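Local coordinates for protein adenylyltransferase and sulfurtransferase uba4 (Chaetomium thermophilum, PDB 6YUB) that probably activates the C-terminus of a ubiquitin-like sulfur carrier by ATP-dependent adenylation and then thiolates it, for tRNA 2-thiolation and molybdenum cofactor synthesis, at residues A42-C47 / R76-H80; D133-R138 / S154-V158. Numbering follows the deposited sequence.

Contact 1 of 2, residues A42-C47 / R76-H80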
ATOM      1  N   ALA B  42      12.193 -12.040 -10.633  1.00 37.56           N
ATOM      2  CA  ALA B  42      12.166 -12.729  -9.349  1.00 41.48           C
ATOM      3  C   ALA B  42      12.761 -11.873  -8.235  1.00 40.12           C
ATOM      4  O   ALA B  42      13.472 -12.373  -7.360  1.00 37.53           O
ATOM      5  CB  ALA B  42      12.908 -14.062  -9.437  1.00 38.66           C
ATOM      6  N   GLY B  43      12.465 -10.573  -8.250  1.00 29.40           N
ATOM      7  CA  GLY B  43      13.005  -9.659  -7.262  1.00 31.73           C
ATOM      8  C   GLY B  43      11.961  -9.048  -6.346  1.00 32.25           C
ATOM      9  O   GLY B  43      11.082  -9.751  -5.837  1.00 30.07           O
ATOM     10  N   GLY B  44      12.036  -7.728  -6.144  1.00 37.40           N
ATOM     11  CA  GLY B  44      11.172  -7.080  -5.171  1.00 35.04           C
ATOM     12  C   GLY B  44       9.701  -7.184  -5.523  1.00 34.81           C
ATOM     13  O   GLY B  44       8.847  -7.327  -4.642  1.00 32.74           O
ATOM     14  N   LEU B  45       9.381  -7.082  -6.810  1.00 34.35           N
ATOM     15  CA  LEU B  45       8.004  -7.261  -7.247  1.00 37.97           C
ATOM     16  C   LEU B  45       7.650  -8.741  -7.362  1.00 34.31           C
ATOM     17  O   LEU B  45       6.555  -9.155  -6.964  1.00 33.58           O
ATOM     18  CB  LEU B  45       7.782  -6.555  -8.585  1.00 35.29           C
ATOM     19  CG  LEU B  45       7.794  -5.026  -8.565  1.00 38.30           C
ATOM     20  CD1 LEU B  45       7.930  -4.466  -9.972  1.00 33.57           C
ATOM     21  CD2 LEU B  45       6.527  -4.490  -7.893  1.00 38.58           C
ATOM     22  N   GLY B  46       8.577  -9.553  -7.870  1.00 33.36           N
ATOM     23  CA  GLY B  46       8.265 -10.940  -8.158  1.00 32.31           C
ATOM     24  C   GLY B  46       8.126 -11.817  -6.926  1.00 29.58           C
ATOM     25  O   GLY B  46       7.334 -12.764  -6.928  1.00 29.17           O
ATOM     26  N   CYS B  47       8.895 -11.534  -5.876  1.00 31.02           N
ATOM     27  CA  CYS B  47       8.850 -12.396  -4.691  1.00 36.30           C
ATOM     28  C   CYS B  47       7.490 -12.367  -4.009  1.00 33.71           C
ATOM     29  O   CYS B  47       6.910 -13.451  -3.800  1.00 28.97           O
ATOM     30  CB  CYS B  47       9.958 -11.987  -3.709  1.00 34.57           C
ATOM     31  SG  CYS B  47      11.623 -12.478  -4.224  1.00 43.82           S
ATOM     32  N   ARG B  76      14.362  -6.071   0.369  0.52 46.78           N
ATOM     33  CA  ARG B  76      13.162  -5.987  -0.449  0.52 47.16           C
ATOM     34  C   ARG B  76      12.777  -7.304  -1.108  0.52 45.79           C
ATOM     35  O   ARG B  76      11.602  -7.481  -1.449  0.52 46.01           O
ATOM     36  CB  ARG B  76      13.335  -4.923  -1.548  0.52 46.42           C
ATOM     37  CG  ARG B  76      14.397  -5.264  -2.587  0.52 45.10           C
ATOM     38  CD  ARG B  76      14.484  -4.214  -3.704  0.52 44.17           C
ATOM     39  NE  ARG B  76      14.898  -4.825  -4.970  0.52 43.72           N
ATOM     40  CZ  ARG B  76      14.122  -4.939  -6.047  0.52 41.08           C
ATOM     41  NH1 ARG B  76      12.884  -4.460  -6.047  0.52 43.19           N
ATOM     42  NH2 ARG B  76      14.594  -5.518  -7.140  0.52 39.44           N
ATOM     43  N   GLN B  77      13.721  -8.223  -1.301  1.00 36.54           N
ATOM     44  CA  GLN B  77      13.442  -9.525  -1.910  1.00 34.23           C
ATOM     45  C   GLN B  77      13.389 -10.586  -0.810  1.00 37.13           C
ATOM     46  O   GLN B  77      14.282 -11.420  -0.654  1.00 37.61           O
ATOM     47  CB  GLN B  77      14.495  -9.846  -2.966  1.00 28.73           C
ATOM     48  CG  GLN B  77      14.761  -8.692  -3.922  1.00 36.84           C
ATOM     49  CD  GLN B  77      15.709  -9.055  -5.053  1.00 38.80           C
ATOM     50  OE1 GLN B  77      16.324 -10.124  -5.054  1.00 34.28           O
ATOM     51  NE2 GLN B  77      15.829  -8.159  -6.027  1.00 34.22           N
ATOM     52  N   VAL B  78      12.297 -10.536  -0.043  1.00 35.91           N
ATOM     53  CA  VAL B  78      12.205 -11.294   1.203  1.00 40.91           C
ATOM     54  C   VAL B  78      11.923 -12.774   1.004  1.00 34.08           C
ATOM     55  O   VAL B  78      11.919 -13.527   1.983  1.00 34.77           O
ATOM     56  CB  VAL B  78      11.121 -10.687   2.113  1.00 45.21           C
ATOM     57  CG1 VAL B  78      11.435  -9.226   2.411  1.00 47.76           C
ATOM     58  CG2 VAL B  78       9.741 -10.819   1.479  1.00 46.21           C
ATOM     59  N   ALA B  79      11.691 -13.216  -0.230  1.00 38.25           N
ATOM     60  CA  ALA B  79      11.561 -14.643  -0.494  1.00 38.83           C
ATOM     61  C   ALA B  79      12.910 -15.342  -0.609  1.00 38.12           C
ATOM     62  O   ALA B  79      12.948 -16.574  -0.709  1.00 35.97           O
ATOM     63  CB  ALA B  79      10.753 -14.878  -1.774  1.00 41.38           C
ATOM     64  N   HIS B  80      14.007 -14.593  -0.590  1.00 40.60           N
ATOM     65  CA  HIS B  80      15.346 -15.151  -0.688  1.00 41.28           C
ATOM     66  C   HIS B  80      15.949 -15.314   0.705  1.00 41.70           C
ATOM     67  O   HIS B  80      15.432 -14.803   1.705  1.00 36.57           O
ATOM     68  CB  HIS B  80      16.234 -14.262  -1.560  1.00 35.22           C
ATOM     69  CG  HIS B  80      15.766 -14.148  -2.979  1.00 39.99           C
ATOM     70  ND1 HIS B  80      15.340 -15.236  -3.711  1.00 37.05           N
ATOM     71  CD2 HIS B  80      15.653 -13.076  -3.799  1.00 36.97           C
ATOM     72  CE1 HIS B  80      14.984 -14.838  -4.921  1.00 39.29           C
ATOM     73  NE2 HIS B  80      15.164 -13.532  -5.000  1.00 38.17           N
TER
HETATM   74  O   HOH W   1       9.069  -6.869  -1.870  1.00 43.48           O

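Contact 2 of 2, residues D133-R138 / S154-V158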
ATOM      1  N   ASP B 133      10.605  -4.415 -13.442  1.00 38.34           N
ATOM      2  CA  ASP B 133      11.006  -3.097 -12.950  1.00 40.35           C
ATOM      3  C   ASP B 133      11.977  -2.422 -13.917  1.00 38.29           C
ATOM      4  O   ASP B 133      12.810  -1.604 -13.515  1.00 37.77           O
ATOM      5  CB  ASP B 133      11.623  -3.192 -11.552  1.00 43.42           C
ATOM      6  CG  ASP B 133      11.058  -2.162 -10.592  1.00 47.54           C
ATOM      7  OD1 ASP B 133      10.690  -1.059 -11.048  1.00 49.71           O
ATOM      8  OD2 ASP B 133      10.978  -2.458  -9.380  1.00 48.42           O
ATOM      9  N   ASN B 134      11.876  -2.766 -15.198  1.00 40.78           N
ATOM     10  CA  ASN B 134      12.722  -2.200 -16.247  1.00 40.65           C
ATOM     11  C   ASN B 134      11.835  -1.508 -17.274  1.00 35.13           C
ATOM     12  O   ASN B 134      11.021  -2.179 -17.932  1.00 35.71           O
ATOM     13  CB  ASN B 134      13.566  -3.298 -16.912  1.00 36.15           C
ATOM     14  CG  ASN B 134      14.520  -2.749 -17.968  1.00 40.35           C
ATOM     15  OD1 ASN B 134      14.223  -1.767 -18.649  1.00 37.89           O
ATOM     16  ND2 ASN B 134      15.671  -3.389 -18.105  1.00 43.20           N
ATOM     17  N   PRO B 135      11.948  -0.190 -17.460  1.00 39.17           N
ATOM     18  CA  PRO B 135      11.030   0.483 -18.400  1.00 42.76           C
ATOM     19  C   PRO B 135      11.083  -0.067 -19.818  1.00 43.69           C
ATOM     20  O   PRO B 135      10.030  -0.248 -20.442  1.00 41.64           O
ATOM     21  CB  PRO B 135      11.472   1.956 -18.342  1.00 46.13           C
ATOM     22  CG  PRO B 135      12.790   1.971 -17.626  1.00 46.36           C
ATOM     23  CD  PRO B 135      12.815   0.762 -16.742  1.00 42.87           C
ATOM     24  N   ALA B 136      12.277  -0.341 -20.348  1.00 41.87           N
ATOM     25  CA  ALA B 136      12.376  -0.868 -21.706  1.00 40.94           C
ATOM     26  C   ALA B 136      11.673  -2.215 -21.822  1.00 43.17           C
ATOM     27  O   ALA B 136      10.900  -2.448 -22.759  1.00 39.66           O
ATOM     28  CB  ALA B 136      13.846  -0.995 -22.115  1.00 42.24           C
ATOM     29  N   THR B 137      11.936  -3.122 -20.878  1.00 44.63           N
ATOM     30  CA  THR B 137      11.302  -4.434 -20.916  1.00 43.13           C
ATOM     31  C   THR B 137       9.787  -4.319 -20.802  1.00 41.19           C
ATOM     32  O   THR B 137       9.058  -5.117 -21.400  1.00 40.10           O
ATOM     33  CB  THR B 137      11.856  -5.316 -19.796  1.00 43.19           C
ATOM     34  OG1 THR B 137      13.267  -5.107 -19.670  1.00 45.11           O
ATOM     35  CG2 THR B 137      11.600  -6.782 -20.094  1.00 41.45           C
ATOM     36  N   ARG B 138       9.296  -3.334 -20.047  1.00 33.00           N
ATOM     37  CA  ARG B 138       7.855  -3.136 -19.928  1.00 34.16           C
ATOM     38  C   ARG B 138       7.209  -2.960 -21.298  1.00 32.37           C
ATOM     39  O   ARG B 138       6.161  -3.553 -21.584  1.00 29.32           O
ATOM     40  CB  ARG B 138       7.558  -1.928 -19.040  1.00 35.00           C
ATOM     41  CG  ARG B 138       7.465  -2.272 -17.562  1.00 42.25           C
ATOM     42  CD  ARG B 138       6.580  -1.292 -16.800  1.00 42.86           C
ATOM     43  NE  ARG B 138       7.231  -0.005 -16.569  1.00 48.30           N
ATOM     44  CZ  ARG B 138       8.237   0.179 -15.717  1.00 50.94           C
ATOM     45  NH1 ARG B 138       8.720  -0.844 -15.026  1.00 45.76           N
ATOM     46  NH2 ARG B 138       8.765   1.387 -15.563  1.00 51.86           N
ATOM     47  N   SER B 154       1.015  -5.304 -14.876  1.00 31.06           N
ATOM     48  CA  SER B 154       2.328  -4.676 -14.847  1.00 37.94           C
ATOM     49  C   SER B 154       2.446  -3.735 -13.656  1.00 40.45           C
ATOM     50  O   SER B 154       1.524  -2.963 -13.366  1.00 42.83           O
ATOM     51  CB  SER B 154       2.587  -3.910 -16.156  1.00 35.36           C
ATOM     52  OG  SER B 154       3.674  -3.013 -16.014  1.00 41.89           O
ATOM     53  N   ALA B 155       3.585  -3.806 -12.972  1.00 29.94           N
ATOM     54  CA  ALA B 155       3.889  -2.944 -11.838  1.00 30.95           C
ATOM     55  C   ALA B 155       5.307  -2.412 -11.989  1.00 28.94           C
ATOM     56  O   ALA B 155       6.108  -2.938 -12.763  1.00 35.33           O
ATOM     57  CB  ALA B 155       3.740  -3.691 -10.505  1.00 33.38           C
ATOM     58  N   ALA B 156       5.618  -1.364 -11.231  1.00 30.46           N
ATOM     59  CA  ALA B 156       6.906  -0.709 -11.382  1.00 35.54           C
ATOM     60  C   ALA B 156       7.228   0.124 -10.153  1.00 38.73           C
ATOM     61  O   ALA B 156       6.351   0.462  -9.357  1.00 39.03           O
ATOM     62  CB  ALA B 156       6.932   0.180 -12.636  1.00 35.10           C
ATOM     63  N   SER B 157       8.514   0.435 -10.011  1.00 64.16           N
ATOM     64  CA  SER B 157       8.996   1.443  -9.076  1.00 72.08           C
ATOM     65  C   SER B 157       9.348   2.695  -9.869  1.00 79.12           C
ATOM     66  O   SER B 157      10.019   2.611 -10.904  1.00 80.56           O
ATOM     67  CB  SER B 157      10.220   0.947  -8.306  1.00 72.49           C
ATOM     68  OG  SER B 157       9.904  -0.176  -7.504  1.00 74.63           O
ATOM     69  N   VAL B 158       8.890   3.851  -9.393  1.00 67.88           N
ATOM     70  CA  VAL B 158       9.154   5.124 -10.056  1.00 70.99           C
ATOM     71  C   VAL B 158       9.330   6.183  -8.976  1.00 71.95           C
ATOM     72  O   VAL B 158       8.369   6.522  -8.274  1.00 71.44           O
ATOM     73  CB  VAL B 158       8.034   5.528 -11.027  1.00 76.00           C
ATOM     74  CG1 VAL B 158       8.353   6.865 -11.679  1.00 78.68           C
ATOM     75  CG2 VAL B 158       7.829   4.450 -12.082  1.00 76.01           C
TER
HETATM   76  O   HOH W   2      10.535   0.728 -12.896  1.00 47.45           O
HETATM   77  O   HOH W   3       8.137  -4.043 -14.081  1.00 53.54           O
HETATM   78  O   HOH W   4      11.247   3.224 -13.985  1.00 55.12           O

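Contact 1 of 2, residues A42-C47 / R76-H80
Arg-76 opens the loop segment 76-80 by laying a face of its guanidinium over Gly-44, with NH1 3.3 Å from Gly-44 CA. A beta carbon on Gly-44 would clash with NH1, so glycine suits this spot. The arginine backbone is joined to the same residue by water 1, which donates to Arg-76 O at 2.6 Å and to Gly-44 O at 2.8 Å. Gln-77 follows, running its side chain along the glycines: CG lies 3.6 Å from Gly-44 N and NE2 3.4 Å from Gly-43 CA, where a side chain on Gly-43 would strike the amide. This glycine-rich turn, in a Rossmann-like domain of the ThiF family, is consistent with a GxGxxG pattern that includes Gly-43 and Gly-46, and it leads from strand 36-40 into helix 46-56. Gly-44 and Arg-76 are both predicted to bind ATP. From Gln-77 to His-80 the loop makes a type I beta turn, closed by His-80 N to Gln-77 O at 3.2 Å. It brings the small methyl of Ala-79 against the first turn of the helix, CB 3.5 Å from Cys-47 SG. His-80 then uses both ring nitrogens, NE2 donating to Ala-42 O at 3.1 Å and ND1 hydrogen-bonded to Ser-92 OG of helix 89-100, while Cys-47 SG sits over the ring face, 4.1 Å from its centroid.

Contact 2 of 2, residues D133-R138 / S154-V158
Ser-157 engages both carboxylate oxygens of Asp-133: its backbone N donates to OD1 at 2.8 Å and its OG to OD2 at 3.1 Å. The aspartate side chain leaves sideways and bends to the strand, so two oxygens meet two donors. Water 2 lies 2.6 Å from Asp-133 OD1 and 2.8 Å from Ser-157 O; with more acceptors than protons in reach, it may donate to either. Asp-133 N donates to water 3 at 2.6 Å, which donates to Ala-155 O at 2.7 Å. The segments belong to one beta-alpha-beta unit of the Rossmann-like ThiF domain: strand 127-130, helix 135-148 and parallel strand 152-158, with Asp-133 and Asn-134, both predicted to bind ATP, before the helix. Asn-134 is the N-cap, its OD1 accepting weak bonds from Ala-136 N at 3.0 Å and Thr-137 N at 3.5 Å. Arg-138, long enough to reach back, lays one guanidinium face on the small Ala-156, NH1 3.2 Å from CB; NH1 donates to water 2 at 3.2 Å and NE is hydrogen-bonded to Tyr-185 OH. Beside it, with Arg-138 CD 3.5 Å from Ser-154 OG, the serine hydroxyl is hydrogen-bonded to Asp-130.

Both contacts are largely buried in the N-terminal, adenylyltransferase (ThiF-family) part of the protein, whose rhodanese part is not in this chain. Their centres are about 15 Å apart, yet they use different elements. Contact 1 sets the turn between strand 36-40 and helix 46-56 against a loop; contact 2 spans a later connection and the strand that follows its helix. In the first, Arg-76, Gln-77 and His-80 pack on side-chain-free glycines and a sulfur, with one direct hydrogen bond; in the second, a carboxylate makes two to Ser-157 amid a water network. Leu-45 joins them: its CD1 lies 3.7 Å from Asp-133 OD2 and 3.7 Å from Ala-155 O. Each contributes to the predicted ATP site, where Arg-76 approaches Asp-133.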